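Local coordinates for protein Dye-decolorizing peroxidase (PDB 7D8M) that probably uses peroxide to oxidise dyes and other substrates at a heme b cofactor, at residues L102-S107 with V220-K225. Sequence-based numbering, arbitrary orientation.
Sequences LGDDTS and VFRKLK. With HEM (protoporphyrin IX containing Fe), chain B.
Arg222 reaches from its strand to Asp104 and Leu102, and its side chain, followed outward, illustrates how a buried charge is met by a carboxylate at the edge and by hydrocarbon over a face. CB points toward segment 102-107, and the chain turns about CB-CG and again about CG-CD (chi3 92°), which brings the guanidinium to the Asp104 carboxylate. NE comes within 4.0 Å of Leu102 CD1. At CZ the same methyl carbon lies over the centre of the guanidinium, 3.6 Å from CZ. Strand 217-226 is an inner strand of the second four-stranded antiparallel sheet of this DyP-type peroxidase, whereas segment 102-107 belongs to the first ferredoxin-like half, where Gly103, with positive phi, follows the helix in a Schellman motif. NH1 donates to Asp104 OD1 over 3.1 Å, nearly straight at 165°, on the syn side, somewhat out of the carboxylate plane but within the guanidinium plane, the two planes being 22° apart; this ion pair links the two halves. NH2 faces Asp104 OD2, but the modelled positions of these two atoms are doubtful. Gln404 also bonds to Asp104 OD1. Two residues along the strand, Leu224 places CD1 3.7 Å from CAB of the heme.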
loop_
_atom_site.group_PDB
_atom_site.type_symbol
_atom_site.label_atom_id
_atom_site.label_comp_id
_atom_site.label_asym_id
_atom_site.label_seq_id
_atom_site.Cartn_x
_atom_site.Cartn_y
_atom_site.Cartn_z
ATOM N N LEU A 102 10.430 -9.144 -6.478
ATOM C CA LEU A 102 9.548 -8.017 -6.755
ATOM C C LEU A 102 9.816 -7.392 -8.120
ATOM O O LEU A 102 9.034 -6.545 -8.573
ATOM C CB LEU A 102 9.687 -6.942 -5.656
ATOM C CG LEU A 102 9.554 -7.417 -4.201
ATOM C CD1 LEU A 102 9.604 -6.261 -3.198
ATOM C CD2 LEU A 102 8.283 -8.235 -4.009
ATOM N N GLY A 103 10.895 -7.799 -8.788
ATOM C CA GLY A 103 11.293 -7.162 -10.023
ATOM C C GLY A 103 12.090 -5.898 -9.833
ATOM O O GLY A 103 12.228 -5.115 -10.778
ATOM N N ASP A 104 12.614 -5.670 -8.630
ATOM C CA ASP A 104 13.367 -4.464 -8.330
ATOM C C ASP A 104 14.786 -4.546 -8.875
ATOM O O ASP A 104 15.413 -5.609 -8.897
ATOM C CB ASP A 104 13.442 -4.233 -6.812
ATOM C CG ASP A 104 12.262 -3.453 -6.276
ATOM O OD1 ASP A 104 11.245 -3.327 -6.995
ATOM O OD2 ASP A 104 12.358 -2.963 -5.131
ATOM N N ASP A 105 15.292 -3.396 -9.294
ATOM C CA ASP A 105 16.701 -3.186 -9.588
ATOM C C ASP A 105 17.229 -2.319 -8.449
ATOM O O ASP A 105 16.906 -1.131 -8.372
ATOM C CB ASP A 105 16.850 -2.529 -10.962
ATOM C CG ASP A 105 18.248 -2.016 -11.239
ATOM O OD1 ASP A 105 19.196 -2.348 -10.493
ATOM O OD2 ASP A 105 18.395 -1.264 -12.228
ATOM N N THR A 106 18.010 -2.920 -7.542
ATOM C CA THR A 106 18.385 -2.218 -6.316
ATOM C C THR A 106 19.302 -1.031 -6.564
ATOM O O THR A 106 19.574 -0.282 -5.623
ATOM C CB THR A 106 19.042 -3.178 -5.317
ATOM O OG1 THR A 106 20.161 -3.834 -5.933
ATOM C CG2 THR A 106 18.034 -4.228 -4.847
ATOM N N SER A 107 19.765 -0.819 -7.799
ATOM C CA SER A 107 20.544 0.379 -8.082
ATOM C C SER A 107 19.731 1.651 -7.879
ATOM O O SER A 107 20.315 2.732 -7.751
ATOM C CB SER A 107 21.108 0.334 -9.507
ATOM O OG SER A 107 20.087 0.456 -10.485
ATOM N N VAL A 220 4.351 -3.762 5.186
ATOM C CA VAL A 220 5.248 -3.618 4.044
ATOM C C VAL A 220 5.404 -2.138 3.734
ATOM O O VAL A 220 4.409 -1.444 3.491
ATOM C CB VAL A 220 4.723 -4.363 2.807
ATOM C CG1 VAL A 220 5.611 -4.020 1.617
ATOM C CG2 VAL A 220 4.677 -5.868 3.052
ATOM N N PHE A 221 6.644 -1.653 3.709
ATOM C CA PHE A 221 6.918 -0.285 3.281
ATOM C C PHE A 221 7.692 -0.273 1.968
ATOM O O PHE A 221 8.689 -0.990 1.816
ATOM C CB PHE A 221 7.695 0.516 4.330
ATOM C CG PHE A 221 8.043 1.913 3.870
ATOM C CD1 PHE A 221 7.172 2.967 4.107
ATOM C CD2 PHE A 221 9.224 2.164 3.171
ATOM C CE1 PHE A 221 7.467 4.242 3.671
ATOM C CE2 PHE A 221 9.533 3.439 2.726
ATOM C CZ PHE A 221 8.650 4.485 2.976
ATOM N N ARG A 222 7.247 0.577 1.041
ATOM C CA ARG A 222 7.944 0.825 -0.214
ATOM C C ARG A 222 7.942 2.318 -0.487
ATOM O O ARG A 222 6.881 2.947 -0.483
ATOM C CB ARG A 222 7.273 0.098 -1.395
ATOM C CG ARG A 222 7.116 -1.394 -1.246
ATOM C CD ARG A 222 7.387 -2.081 -2.602
ATOM N NE ARG A 222 8.788 -2.427 -2.636
ATOM C CZ ARG A 222 9.524 -2.666 -3.707
ATOM N NH1 ARG A 222 9.016 -2.658 -4.943
ATOM N NH2 ARG A 222 10.806 -2.934 -3.510
ATOM N N LYS A 223 9.117 2.887 -0.720
ATOM C CA LYS A 223 9.214 4.235 -1.265
ATOM C C LYS A 223 9.148 4.133 -2.787
ATOM O O LYS A 223 10.108 3.682 -3.421
ATOM C CB LYS A 223 10.503 4.916 -0.823
ATOM C CG LYS A 223 10.623 6.331 -1.357
ATOM C CD LYS A 223 11.822 7.069 -0.773
ATOM C CE LYS A 223 11.899 8.487 -1.312
ATOM N NZ LYS A 223 12.412 8.512 -2.714
ATOM N N LEU A 224 8.022 4.565 -3.374
ATOM C CA LEU A 224 7.756 4.420 -4.811
ATOM C C LEU A 224 7.767 5.799 -5.461
ATOM O O LEU A 224 6.803 6.562 -5.349
ATOM C CB LEU A 224 6.432 3.698 -5.046
ATOM C CG LEU A 224 6.361 2.304 -4.407
ATOM C CD1 LEU A 224 4.992 1.687 -4.615
ATOM C CD2 LEU A 224 7.475 1.377 -4.924
ATOM N N LYS A 225 8.880 6.115 -6.118
ATOM C CA LYS A 225 9.043 7.383 -6.815
ATOM C C LYS A 225 8.178 7.416 -8.072
ATOM O O LYS A 225 8.075 6.420 -8.786
ATOM C CB LYS A 225 10.513 7.569 -7.180
ATOM C CG LYS A 225 10.832 8.777 -8.031
ATOM C CD LYS A 225 12.261 8.659 -8.575
ATOM C CE LYS A 225 13.013 9.985 -8.540
ATOM N NZ LYS A 225 14.482 9.749 -8.410
HETATM C CHA HEM B . -5.704 0.631 -5.885
HETATM C CHB HEM B . -2.445 3.899 -7.376
HETATM C CHC HEM B . 1.127 0.993 -5.825
HETATM C CHD HEM B . -2.114 -2.467 -4.803
HETATM C C1A HEM B . -5.146 1.778 -6.404
HETATM C C2A HEM B . -5.869 2.943 -6.881
HETATM C C3A HEM B . -4.959 3.850 -7.280
HETATM C C4A HEM B . -3.642 3.288 -7.069
HETATM C CMA HEM B . -5.214 5.250 -7.866
HETATM C CAA HEM B . -7.415 3.078 -6.896
HETATM C CBA HEM B . -7.909 3.661 -5.573
HETATM C CGA HEM B . -8.464 2.583 -4.662
HETATM O O1A HEM B . -9.094 1.626 -5.170
HETATM O O2A HEM B . -8.300 2.694 -3.415
HETATM C C1B HEM B . -1.205 3.406 -7.049
HETATM C C2B HEM B . 0.039 4.124 -7.204
HETATM C C3B HEM B . 1.028 3.311 -6.784
HETATM C C4B HEM B . 0.434 2.071 -6.338
HETATM C CMB HEM B . 0.134 5.560 -7.797
HETATM C CAB HEM B . 2.552 3.573 -6.701
HETATM C CBB HEM B . 3.092 4.796 -6.704
HETATM C C1C HEM B . 0.582 -0.232 -5.475
HETATM C C2C HEM B . 1.310 -1.434 -5.107
HETATM C C3C HEM B . 0.407 -2.393 -4.817
HETATM C C4C HEM B . -0.914 -1.825 -5.017
HETATM C CMC HEM B . 2.855 -1.511 -5.049
HETATM C CAC HEM B . 0.625 -3.868 -4.389
HETATM C CBC HEM B . 1.747 -4.554 -4.668
HETATM C C1D HEM B . -3.362 -1.887 -4.889
HETATM C C2D HEM B . -4.619 -2.443 -4.413
HETATM C C3D HEM B . -5.601 -1.593 -4.716
HETATM C C4D HEM B . -5.010 -0.457 -5.397
HETATM C CMD HEM B . -4.817 -3.787 -3.692
HETATM C CAD HEM B . -7.099 -1.792 -4.408
HETATM C CBD HEM B . -7.737 -2.551 -5.576
HETATM C CGD HEM B . -9.189 -2.881 -5.303
HETATM O O1D HEM B . -10.010 -2.766 -6.250
HETATM O O2D HEM B . -9.534 -3.247 -4.145
HETATM N NA HEM B . -3.798 2.021 -6.542
HETATM N NB HEM B . -0.935 2.152 -6.516
HETATM N NC HEM B . -0.762 -0.515 -5.418
HETATM N ND HEM B . -3.633 -0.661 -5.471
HETATM FE FE HEM B . -2.253 0.691 -6.140
#